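Local atomic coordinates of polyporopepsin (Irpex lacteus, PDB entry 1WKR), a protein that cleaves peptide bonds with broad specificity as an aspartic endopeptidase of the pepsin family and clots milk. Residues A[45-49]-A[72-76]; A[215-219]-A[291-295]; A[12-16]-A[28-32]. All blocks are in the same frame, centred on the assembly; numbering follows the deposited sequence.

Interaction 1. Residues A[45-49]-A[72-76]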
ATOM      1  N   SER A  45      -6.638   4.125 -23.050  1.00  6.89           N
ATOM      2  CA  SER A  45      -5.526   3.843 -23.926  1.00  7.46           C
ATOM      3  C   SER A  45      -4.405   4.892 -23.629  1.00  6.79           C
ATOM      4  O   SER A  45      -4.678   6.031 -23.330  1.00  7.00           O
ATOM      5  CB  SER A  45      -5.963   4.011 -25.375  1.00  7.69           C
ATOM      6  OG  SER A  45      -7.005   3.100 -25.666  1.00  9.16           O
ATOM      7  N   TYR A  46      -3.194   4.412 -23.861  1.00  6.02           N
ATOM      8  CA  TYR A  46      -2.015   5.301 -23.766  1.00  6.29           C
ATOM      9  C   TYR A  46      -2.080   6.338 -24.896  1.00  6.24           C
ATOM     10  O   TYR A  46      -2.019   5.981 -26.074  1.00  8.63           O
ATOM     11  CB  TYR A  46      -0.754   4.492 -23.901  1.00  6.31           C
ATOM     12  CG  TYR A  46       0.556   5.235 -23.811  1.00  5.56           C
ATOM     13  CD1 TYR A  46       0.720   6.345 -22.988  1.00  5.25           C
ATOM     14  CD2 TYR A  46       1.660   4.775 -24.529  1.00  6.20           C
ATOM     15  CE1 TYR A  46       1.945   6.999 -22.905  1.00  6.05           C
ATOM     16  CE2 TYR A  46       2.873   5.418 -24.438  1.00  5.14           C
ATOM     17  CZ  TYR A  46       2.995   6.482 -23.642  1.00  5.41           C
ATOM     18  OH  TYR A  46       4.278   7.068 -23.560  1.00  6.78           O
ATOM     19  N   VAL A  47      -2.149   7.596 -24.526  1.00  6.20           N
ATOM     20  CA  VAL A  47      -2.163   8.719 -25.520  1.00  6.87           C
ATOM     21  C   VAL A  47      -0.739   9.133 -25.742  1.00  5.82           C
ATOM     22  O   VAL A  47      -0.045   9.675 -24.805  1.00  7.04           O
ATOM     23  CB  VAL A  47      -2.991   9.821 -24.995  1.00  6.80           C
ATOM     24  CG1 VAL A  47      -2.976  10.977 -26.039  1.00  8.12           C
ATOM     25  CG2 VAL A  47      -4.459   9.315 -24.794  1.00  7.69           C
ATOM     26  N   LYS A  48      -0.183   8.904 -26.917  1.00  6.50           N
ATOM     27  CA  LYS A  48       1.214   9.151 -27.244  1.00  6.87           C
ATOM     28  C   LYS A  48       1.375  10.563 -27.750  1.00  7.78           C
ATOM     29  O   LYS A  48       0.741  11.012 -28.741  1.00  9.58           O
ATOM     30  CB  LYS A  48       1.675   8.167 -28.314  1.00  7.37           C
ATOM     31  CG  LYS A  48       1.711   6.755 -27.703  1.00  8.41           C
ATOM     32  CD  LYS A  48       2.273   5.757 -28.773  1.00  9.38           C
ATOM     33  CE  LYS A  48       2.321   4.324 -28.194  1.00 10.05           C
ATOM     34  NZ  LYS A  48       2.859   3.394 -29.247  1.00 12.54           N
ATOM     35  N   THR A  49       2.217  11.350 -27.093  1.00  8.67           N
ATOM     36  CA  THR A  49       2.519  12.709 -27.461  1.00  7.86           C
ATOM     37  C   THR A  49       3.979  12.800 -27.731  1.00  8.55           C
ATOM     38  O   THR A  49       4.736  11.846 -27.723  1.00  9.21           O
ATOM     39  CB  THR A  49       2.142  13.684 -26.320  1.00  7.80           C
ATOM     40  OG1 THR A  49       2.996  13.402 -25.158  1.00  7.79           O
ATOM     41  CG2 THR A  49       0.701  13.529 -25.909  1.00  9.74           C
ATOM     42  N   GLU A  72       7.658  -1.136 -22.440  1.00  5.79           N
ATOM     43  CA  GLU A  72       8.195  -0.011 -21.638  1.00  5.79           C
ATOM     44  C   GLU A  72       8.430   1.193 -22.505  1.00  6.01           C
ATOM     45  O   GLU A  72       9.065   1.059 -23.615  1.00  7.69           O
ATOM     46  CB  GLU A  72       9.439  -0.451 -20.920  1.00  6.60           C
ATOM     47  CG  GLU A  72       9.889   0.449 -19.777  1.00  6.24           C
ATOM     48  CD  GLU A  72       9.002   0.322 -18.545  1.00  5.50           C
ATOM     49  OE1 GLU A  72       8.144  -0.550 -18.413  1.00  6.02           O
ATOM     50  OE2 GLU A  72       9.241   1.163 -17.556  1.00  5.85           O
ATOM     51  N   TYR A  73       8.079   2.362 -22.084  1.00  6.50           N
ATOM     52  CA  TYR A  73       8.295   3.668 -22.735  1.00  5.47           C
ATOM     53  C   TYR A  73       8.954   4.589 -21.767  1.00  5.96           C
ATOM     54  O   TYR A  73       8.941   4.353 -20.564  1.00  6.76           O
ATOM     55  CB  TYR A  73       6.955   4.254 -23.143  1.00  6.48           C
ATOM     56  CG  TYR A  73       6.222   3.553 -24.242  1.00  6.78           C
ATOM     57  CD1 TYR A  73       5.473   2.434 -23.998  1.00  8.26           C
ATOM     58  CD2 TYR A  73       6.341   3.991 -25.583  1.00  7.54           C
ATOM     59  CE1 TYR A  73       4.780   1.761 -25.016  1.00  8.74           C
ATOM     60  CE2 TYR A  73       5.647   3.307 -26.626  1.00  9.01           C
ATOM     61  CZ  TYR A  73       4.898   2.229 -26.280  1.00  7.08           C
ATOM     62  OH  TYR A  73       4.261   1.574 -27.341  1.00 10.47           O
ATOM     63  N   THR A  74       9.469   5.746 -22.238  1.00  5.93           N
ATOM     64  CA  THR A  74       9.708   6.886 -21.384  1.00  6.99           C
ATOM     65  C   THR A  74       8.721   7.970 -21.723  1.00  6.76           C
ATOM     66  O   THR A  74       8.284   8.107 -22.908  1.00  6.86           O
ATOM     67  CB  THR A  74      11.122   7.347 -21.346  1.00  7.08           C
ATOM     68  OG1 THR A  74      11.489   7.789 -22.698  1.00  9.58           O
ATOM     69  CG2 THR A  74      12.108   6.307 -20.943  1.00  8.46           C
ATOM     70  N   ASP A  75       8.352   8.794 -20.776  1.00  5.67           N
ATOM     71  CA  ASP A  75       7.404   9.865 -21.002  1.00  5.60           C
ATOM     72  C   ASP A  75       7.476  10.873 -19.854  1.00  5.96           C
ATOM     73  O   ASP A  75       8.145  10.597 -18.809  1.00  6.33           O
ATOM     74  CB  ASP A  75       5.963   9.299 -21.139  1.00  6.69           C
ATOM     75  CG  ASP A  75       5.124  10.119 -22.112  1.00  6.03           C
ATOM     76  OD1 ASP A  75       5.251  11.333 -22.171  1.00  7.00           O
ATOM     77  OD2 ASP A  75       4.194   9.526 -22.728  1.00  7.76           O
ATOM     78  N   THR A  76       6.851  12.005 -20.005  1.00  5.89           N
ATOM     79  CA  THR A  76       6.795  13.027 -18.945  1.00  6.47           C
ATOM     80  C   THR A  76       5.629  12.687 -18.061  1.00  6.28           C
ATOM     81  O   THR A  76       4.479  12.564 -18.516  1.00  6.87           O
ATOM     82  CB  THR A  76       6.628  14.400 -19.560  1.00  7.32           C
ATOM     83  OG1 THR A  76       7.855  14.686 -20.254  1.00  8.91           O
ATOM     84  CG2 THR A  76       6.458  15.487 -18.502  1.00  7.81           C
TER
HETATM   85  O   HOH W   1       2.511  10.818 -24.277  1.00  8.03           O
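Y73 and Y46 meet in an edge-to-face ring pair on the outside of a pepsin-like fold, where the irregular run 45-49 lies against strand 67-79. This strand pairs antiparallel with strand 57-62 as the returning arm of a hairpin, the flap hairpin of this family. Y73 can be followed outward from the strand. Its CB sits beside the Y46 hydroxyl, and CG, anti to its own carbonyl carbon (chi1 -68°), brings the ring under the edge of Y46. The evidence for the ring pair is threefold: the planes stand at 64°, the centroids are 5.1 Å apart, and Y46 CE2 lies over the centre of the Y73 ring, 3.8 Å from CG. Farther out, Y73 CE2 and CZ pass the CE methylene of K48, whose chain is extended beyond CG and crosses the tyrosine at about a right angle. At the tip, K48 NZ donates a hydrogen bond to Y73 OH (3.0 Å). With an alanine in place of Y73, the edge of Y46 would probably face a gap and the K48 ammonium would lose its phenol partner. V91 of strand 82-96 also packs on both tyrosines.

Y46 reaches its other partner with its hydroxyl: OH donates to D75 OD2 (2.6 Å), which lies near the plane of the Y46 ring and is approached on its anti side. The bond to S52 OG gives the same hydroxyl a second partner. D75 is buried, and its oxygens divide the work. OD1 takes T76 N at 2.8 Å and also pairs with T51 OG1. OD2 receives, besides Y46, a water that donates to V47 O and accepts from T49 OG1, itself hydrogen-bonded to S22 N; this water stands 2.6 Å from D75 OD2.

Interaction 2. Residues A[215-219]-A[291-295]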
ATOM      1  N   THR A 215      -1.910  -3.473  -0.693  1.00  3.48           N
ATOM      2  CA  THR A 215      -2.630  -4.668  -0.168  1.00  4.01           C
ATOM      3  C   THR A 215      -3.771  -4.124   0.674  1.00  3.70           C
ATOM      4  O   THR A 215      -3.560  -3.295   1.560  1.00  3.65           O
ATOM      5  CB  THR A 215      -1.705  -5.545   0.658  1.00  4.10           C
ATOM      6  OG1 THR A 215      -0.779  -6.206  -0.220  1.00  5.42           O
ATOM      7  CG2 THR A 215      -2.452  -6.640   1.401  1.00  5.70           C
ATOM      8  N   THR A 216      -4.998  -4.584   0.436  1.00  3.76           N
ATOM      9  CA  THR A 216      -6.143  -4.035   1.148  1.00  3.97           C
ATOM     10  C   THR A 216      -6.086  -4.393   2.635  1.00  3.80           C
ATOM     11  O   THR A 216      -6.192  -3.544   3.531  1.00  4.36           O
ATOM     12  CB  THR A 216      -7.461  -4.557   0.581  1.00  4.37           C
ATOM     13  OG1 THR A 216      -7.480  -4.358  -0.834  1.00  4.78           O
ATOM     14  CG2 THR A 216      -8.659  -3.831   1.193  1.00  5.71           C
ATOM     15  N   LEU A 217      -6.027  -5.687   2.917  1.00  3.64           N
ATOM     16  CA  LEU A 217      -6.170  -6.213   4.254  1.00  3.56           C
ATOM     17  C   LEU A 217      -4.864  -6.090   5.051  1.00  3.33           C
ATOM     18  O   LEU A 217      -3.806  -5.813   4.500  1.00  4.48           O
ATOM     19  CB  LEU A 217      -6.604  -7.704   4.164  1.00  4.35           C
ATOM     20  CG  LEU A 217      -7.952  -7.924   3.482  1.00  4.26           C
ATOM     21  CD1 LEU A 217      -8.368  -9.390   3.621  1.00  5.56           C
ATOM     22  CD2 LEU A 217      -9.096  -7.033   4.012  1.00  5.25           C
ATOM     23  N   THR A 218      -4.987  -6.266   6.363  1.00  3.64           N
ATOM     24  CA  THR A 218      -3.848  -6.410   7.224  1.00  3.48           C
ATOM     25  C   THR A 218      -3.581  -7.909   7.317  1.00  3.55           C
ATOM     26  O   THR A 218      -4.374  -8.638   8.017  1.00  4.42           O
ATOM     27  CB  THR A 218      -4.129  -5.720   8.550  1.00  3.95           C
ATOM     28  OG1 THR A 218      -4.297  -4.309   8.285  1.00  5.01           O
ATOM     29  CG2 THR A 218      -2.990  -5.856   9.561  1.00  5.68           C
ATOM     30  N   LEU A 219      -2.645  -8.411   6.551  1.00  3.60           N
ATOM     31  CA  LEU A 219      -2.457  -9.846   6.409  1.00  4.36           C
ATOM     32  C   LEU A 219      -1.375 -10.350   7.328  1.00  3.79           C
ATOM     33  O   LEU A 219      -0.303  -9.728   7.484  1.00  4.63           O
ATOM     34  CB  LEU A 219      -2.079 -10.198   4.951  1.00  5.04           C
ATOM     35  CG  LEU A 219      -3.117  -9.869   3.877  1.00  3.48           C
ATOM     36  CD1 LEU A 219      -2.549 -10.259   2.489  1.00  5.98           C
ATOM     37  CD2 LEU A 219      -4.418 -10.611   4.166  1.00  5.36           C
ATOM     38  N   LEU A 291     -14.111  -8.502   9.521  1.00  4.89           N
ATOM     39  CA  LEU A 291     -12.766  -8.116   9.927  1.00  4.63           C
ATOM     40  C   LEU A 291     -11.850  -7.932   8.770  1.00  4.03           C
ATOM     41  O   LEU A 291     -11.925  -8.651   7.746  1.00  5.37           O
ATOM     42  CB  LEU A 291     -12.184  -9.089  10.914  1.00  5.05           C
ATOM     43  CG  LEU A 291     -13.051  -9.438  12.134  1.00  4.61           C
ATOM     44  CD1 LEU A 291     -12.322 -10.354  13.081  1.00  5.74           C
ATOM     45  CD2 LEU A 291     -13.517  -8.149  12.822  1.00  4.94           C
ATOM     46  N   ILE A 292     -10.900  -6.990   8.914  1.00  4.18           N
ATOM     47  CA  ILE A 292      -9.919  -6.714   7.852  1.00  3.89           C
ATOM     48  C   ILE A 292      -8.563  -7.331   8.116  1.00  4.34           C
ATOM     49  O   ILE A 292      -7.657  -7.125   7.322  1.00  4.21           O
ATOM     50  CB  ILE A 292      -9.858  -5.204   7.473  1.00  4.42           C
ATOM     51  CG1 ILE A 292      -9.582  -4.266   8.677  1.00  4.55           C
ATOM     52  CG2 ILE A 292     -11.164  -4.813   6.796  1.00  4.77           C
ATOM     53  CD1 ILE A 292      -8.241  -4.494   9.330  1.00  5.11           C
ATOM     54  N   VAL A 293      -8.436  -8.095   9.181  1.00  3.70           N
ATOM     55  CA  VAL A 293      -7.258  -8.945   9.406  1.00  4.32           C
ATOM     56  C   VAL A 293      -7.456 -10.211   8.645  1.00  4.07           C
ATOM     57  O   VAL A 293      -8.490 -10.906   8.859  1.00  4.72           O
ATOM     58  CB  VAL A 293      -7.025  -9.187  10.916  1.00  5.31           C
ATOM     59  CG1 VAL A 293      -5.864 -10.162  11.115  1.00  5.92           C
ATOM     60  CG2 VAL A 293      -6.755  -7.868  11.607  1.00  8.33           C
ATOM     61  N   GLY A 294      -6.560 -10.543   7.745  1.00  4.18           N
ATOM     62  CA  GLY A 294      -6.655 -11.723   6.881  1.00  4.51           C
ATOM     63  C   GLY A 294      -5.475 -12.603   6.904  1.00  4.47           C
ATOM     64  O   GLY A 294      -4.453 -12.265   7.534  1.00  4.81           O
ATOM     65  N   ASP A 295      -5.562 -13.710   6.208  1.00  4.61           N
ATOM     66  CA  ASP A 295      -4.529 -14.722   6.151  1.00  5.27           C
ATOM     67  C   ASP A 295      -3.611 -14.418   5.012  1.00  4.73           C
ATOM     68  O   ASP A 295      -4.047 -14.356   3.835  1.00  5.80           O
ATOM     69  CB  ASP A 295      -5.189 -16.108   5.995  1.00  4.76           C
ATOM     70  CG  ASP A 295      -4.244 -17.267   6.295  1.00  5.85           C
ATOM     71  OD1 ASP A 295      -3.043 -17.170   6.070  1.00  5.53           O
ATOM     72  OD2 ASP A 295      -4.712 -18.313   6.868  1.00  6.76           O
TER
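I292 presents both its backbone carbonyl and its side chain to the segment 215-219. Its O accepts from T218 N (3.0 Å), with the donor tilted 18° from the carbonyl plane, and the same oxygen lies 3.4 Å from L217 CB. The side chain of I292 divides its contacts. CB and CG2 lie alongside L217 CD2, while CG1 lies between the backbone N and the carbonyl carbon (chi1 55°), which carries CD1 toward T218 OG1. That hydroxyl finds its polar partner elsewhere, in T311 OG1. V293 follows, in parallel register with T218. Its CA makes a CA-H...O contact with T218 O at 3.2 Å, its CG1 lies near the same oxygen, and Y228 of helix 222-232 packs on its side chain.

T218 O is thus shared, because G294 N also donates to it (2.9 Å), from above the carbonyl plane. These parallel bridges belong to the C-terminal lobe of the pepsin fold. Strand 218-220 follows the active-site loop that carries D212, and on its other edge it runs antiparallel to strand 306-308. The latter is parallel to strand 207-211, so the three make the psi motif of aspartic proteases, and strand 289-295 extends it. L217 and L219 also pack on the bound pepstatin.

L219 CD2 rests 3.5 Å from G294 C, and a beta-carbon built on the glycine would clash with that methyl and sit tight against L217 CD1. G294 O in turn meets L219 CA at 3.3 Å. D295 touches through its backbone, its O lying 3.8 Å from L219 CD2, while its CB is directed away from 215-219 and OD1 bonds to S222 OG and G297 N.

Interaction 3. Residues A[12-16]-A[28-32]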
ATOM      1  N   VAL A  12     -10.757  -0.588  -1.462  1.00  5.33           N
ATOM      2  CA  VAL A  12      -9.768  -1.671  -1.612  1.00  5.14           C
ATOM      3  C   VAL A  12      -8.391  -1.142  -1.950  1.00  4.53           C
ATOM      4  O   VAL A  12      -7.390  -1.871  -1.863  1.00  4.92           O
ATOM      5  CB  VAL A  12     -10.232  -2.755  -2.605  1.00  5.41           C
ATOM      6  CG1 VAL A  12     -11.552  -3.418  -2.082  1.00  7.16           C
ATOM      7  CG2 VAL A  12     -10.463  -2.235  -4.009  1.00  7.36           C
ATOM      8  N   ASP A  13      -8.313   0.091  -2.438  1.00  4.43           N
ATOM      9  CA  ASP A  13      -7.025   0.709  -2.824  1.00  4.35           C
ATOM     10  C   ASP A  13      -7.186   2.197  -2.751  1.00  4.45           C
ATOM     11  O   ASP A  13      -8.320   2.693  -2.589  1.00  5.24           O
ATOM     12  CB  ASP A  13      -6.586   0.225  -4.239  1.00  6.11           C
ATOM     13  CG  ASP A  13      -7.643   0.504  -5.282  1.00  6.75           C
ATOM     14  OD1 ASP A  13      -8.012   1.626  -5.498  1.00  8.20           O
ATOM     15  OD2 ASP A  13      -8.039  -0.528  -5.964  1.00  9.76           O
ATOM     16  N   TYR A  14      -6.073   2.919  -2.856  1.00  4.55           N
ATOM     17  CA  TYR A  14      -6.073   4.367  -3.085  1.00  4.14           C
ATOM     18  C   TYR A  14      -5.514   4.639  -4.477  1.00  4.57           C
ATOM     19  O   TYR A  14      -4.610   3.924  -4.943  1.00  5.08           O
ATOM     20  CB  TYR A  14      -5.124   5.091  -2.080  1.00  4.19           C
ATOM     21  CG  TYR A  14      -5.848   5.593  -0.845  1.00  3.25           C
ATOM     22  CD1 TYR A  14      -6.092   4.734   0.247  1.00  4.24           C
ATOM     23  CD2 TYR A  14      -6.231   6.920  -0.744  1.00  4.27           C
ATOM     24  CE1 TYR A  14      -6.757   5.225   1.400  1.00  3.91           C
ATOM     25  CE2 TYR A  14      -6.836   7.409   0.392  1.00  4.44           C
ATOM     26  CZ  TYR A  14      -7.072   6.563   1.469  1.00  3.69           C
ATOM     27  OH  TYR A  14      -7.670   7.047   2.606  1.00  4.58           O
ATOM     28  N   VAL A  15      -6.036   5.708  -5.103  1.00  4.72           N
ATOM     29  CA  VAL A  15      -5.520   6.167  -6.380  1.00  5.24           C
ATOM     30  C   VAL A  15      -5.129   7.602  -6.294  1.00  5.70           C
ATOM     31  O   VAL A  15      -5.540   8.384  -5.438  1.00  6.33           O
ATOM     32  CB  VAL A  15      -6.567   6.027  -7.499  1.00  5.78           C
ATOM     33  CG1 VAL A  15      -6.762   4.539  -7.801  1.00  6.91           C
ATOM     34  CG2 VAL A  15      -7.896   6.715  -7.159  1.00  6.22           C
ATOM     35  N   VAL A  16      -4.248   8.003  -7.231  1.00  5.21           N
ATOM     36  CA  VAL A  16      -3.894   9.397  -7.459  1.00  5.85           C
ATOM     37  C   VAL A  16      -4.033   9.641  -8.952  1.00  5.86           C
ATOM     38  O   VAL A  16      -3.811   8.793  -9.790  1.00  6.20           O
ATOM     39  CB  VAL A  16      -2.466   9.776  -6.993  1.00  7.21           C
ATOM     40  CG1 VAL A  16      -2.336   9.739  -5.498  1.00  8.20           C
ATOM     41  CG2 VAL A  16      -1.431   8.839  -7.622  1.00  9.14           C
ATOM     42  N   SER A  28      -5.762   7.429 -13.603  1.00  5.87           N
ATOM     43  CA  SER A  28      -5.957   7.227 -12.145  1.00  6.19           C
ATOM     44  C   SER A  28      -5.149   5.984 -11.776  1.00  5.59           C
ATOM     45  O   SER A  28      -5.524   4.872 -12.135  1.00  6.14           O
ATOM     46  CB  SER A  28      -7.426   7.089 -11.900  1.00  6.51           C
ATOM     47  OG  SER A  28      -7.623   6.943 -10.496  1.00  6.98           O
ATOM     48  N   LEU A  29      -4.017   6.176 -11.091  1.00  5.37           N
ATOM     49  CA  LEU A  29      -3.095   5.107 -10.810  1.00  5.01           C
ATOM     50  C   LEU A  29      -3.154   4.716  -9.369  1.00  4.39           C
ATOM     51  O   LEU A  29      -3.211   5.546  -8.442  1.00  5.16           O
ATOM     52  CB  LEU A  29      -1.663   5.507 -11.161  1.00  5.40           C
ATOM     53  CG  LEU A  29      -1.434   5.907 -12.662  1.00  5.43           C
ATOM     54  CD1 LEU A  29       0.042   5.961 -12.923  1.00  6.24           C
ATOM     55  CD2 LEU A  29      -2.037   4.841 -13.635  1.00  6.99           C
ATOM     56  N   LEU A  30      -3.095   3.386  -9.132  1.00  4.85           N
ATOM     57  CA  LEU A  30      -3.183   2.804  -7.793  1.00  5.08           C
ATOM     58  C   LEU A  30      -1.870   3.033  -7.046  1.00  4.85           C
ATOM     59  O   LEU A  30      -0.792   2.700  -7.540  1.00  5.46           O
ATOM     60  CB  LEU A  30      -3.483   1.321  -7.980  1.00  5.19           C
ATOM     61  CG  LEU A  30      -3.856   0.500  -6.717  1.00  4.26           C
ATOM     62  CD1 LEU A  30      -4.721  -0.701  -7.107  1.00  6.10           C
ATOM     63  CD2 LEU A  30      -2.595   0.001  -5.983  1.00  5.87           C
ATOM     64  N   VAL A  31      -1.963   3.587  -5.855  1.00  4.56           N
ATOM     65  CA  VAL A  31      -0.770   3.893  -5.043  1.00  4.43           C
ATOM     66  C   VAL A  31      -0.222   2.609  -4.436  1.00  4.24           C
ATOM     67  O   VAL A  31      -0.856   2.003  -3.551  1.00  4.14           O
ATOM     68  CB  VAL A  31      -1.079   4.882  -3.932  1.00  4.73           C
ATOM     69  CG1 VAL A  31       0.129   5.106  -3.019  1.00  5.92           C
ATOM     70  CG2 VAL A  31      -1.590   6.204  -4.523  1.00  6.07           C
ATOM     71  N   ASP A  32       0.976   2.177  -4.888  1.00  3.75           N
ATOM     72  CA  ASP A  32       1.495   0.870  -4.441  1.00  3.70           C
ATOM     73  C   ASP A  32       2.922   0.958  -3.937  1.00  3.56           C
ATOM     74  O   ASP A  32       3.876   1.033  -4.696  1.00  4.06           O
ATOM     75  CB  ASP A  32       1.405  -0.116  -5.626  1.00  4.59           C
ATOM     76  CG  ASP A  32       1.561  -1.531  -5.237  1.00  3.97           C
ATOM     77  OD1 ASP A  32       1.520  -1.844  -3.998  1.00  4.80           O
ATOM     78  OD2 ASP A  32       1.746  -2.424  -6.110  1.00  5.18           O
TER
HETATM   79  O   HOH W   2      -3.578   1.520  -2.759  1.00  6.60           O
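V15 and L30 form the antiparallel non-hydrogen-bonded pair of a beta hairpin, their CA atoms 4.3 Å apart. The short axes of 14-16 and 28-32 approach to 4.4 Å and make an angle of 127°, so the pairing is strongly twisted. V16 and L29 are the adjacent hydrogen-bonded pair, each N donating to the other's O. Beyond L30, V31 N points at Y14 O almost in line (2.8 Å, 170° at the hydrogen). A water next to this bond accepts from Y14 N and lies where it can donate to V31 O.

The side chains of V15 and L30 share one face of the sheet. The S28 hydroxyl comes up beside V15, 3.3 Å from its CB, and is also near CG2. L30 swings CG anti to its backbone N (chi1 -170°) and crosses D13 at about a right angle. Its CD1 lies 3.5 Å from D13 CB and equally close to OD2. The other oxygen of this carboxylate, OD1, is bonded to Q10 NE2. V16 CG1 meets V31 CG2 at 3.7 Å, again with the side chains crossed, and L105 of strand 103-106 also packs on V16.

L30 touches the statine-bearing inhibitor, and D32, which ends the strand, hydrogen-bonds to it through OD1. Three backbone hydrogen bonds thus join the strands, apolar side chains of V16 and V31 pack beside them, and the D13 carboxylate, lying against L30 CD1, is met by Q10 on its other oxygen; this is consistent with a paired strand that helps to position the active-site residue D32 at its end.

In the fold
Interactions 2 and 3 border the active-site cleft from the two lobes. Their centres are about 17 Å apart, yet they touch directly: T216 OG1 lies 2.7 Å from V12 O, a probable hydrogen bond. Interaction 3 contains the active-site residue D32, and the L30 side chain comes within about 7 Å of that of D212, the other catalytic aspartate; the side chain of L219 of interaction 2 is about 8 Å from that of D212. Residues of both contacts touch the bound pepstatin. Interaction 1 lies away from these sites, its centre about 19 Å from that of interaction 3 and 34 Å from that of interaction 2. It is linked to interaction 3 through the neighbouring strands 67-79 and 14-20.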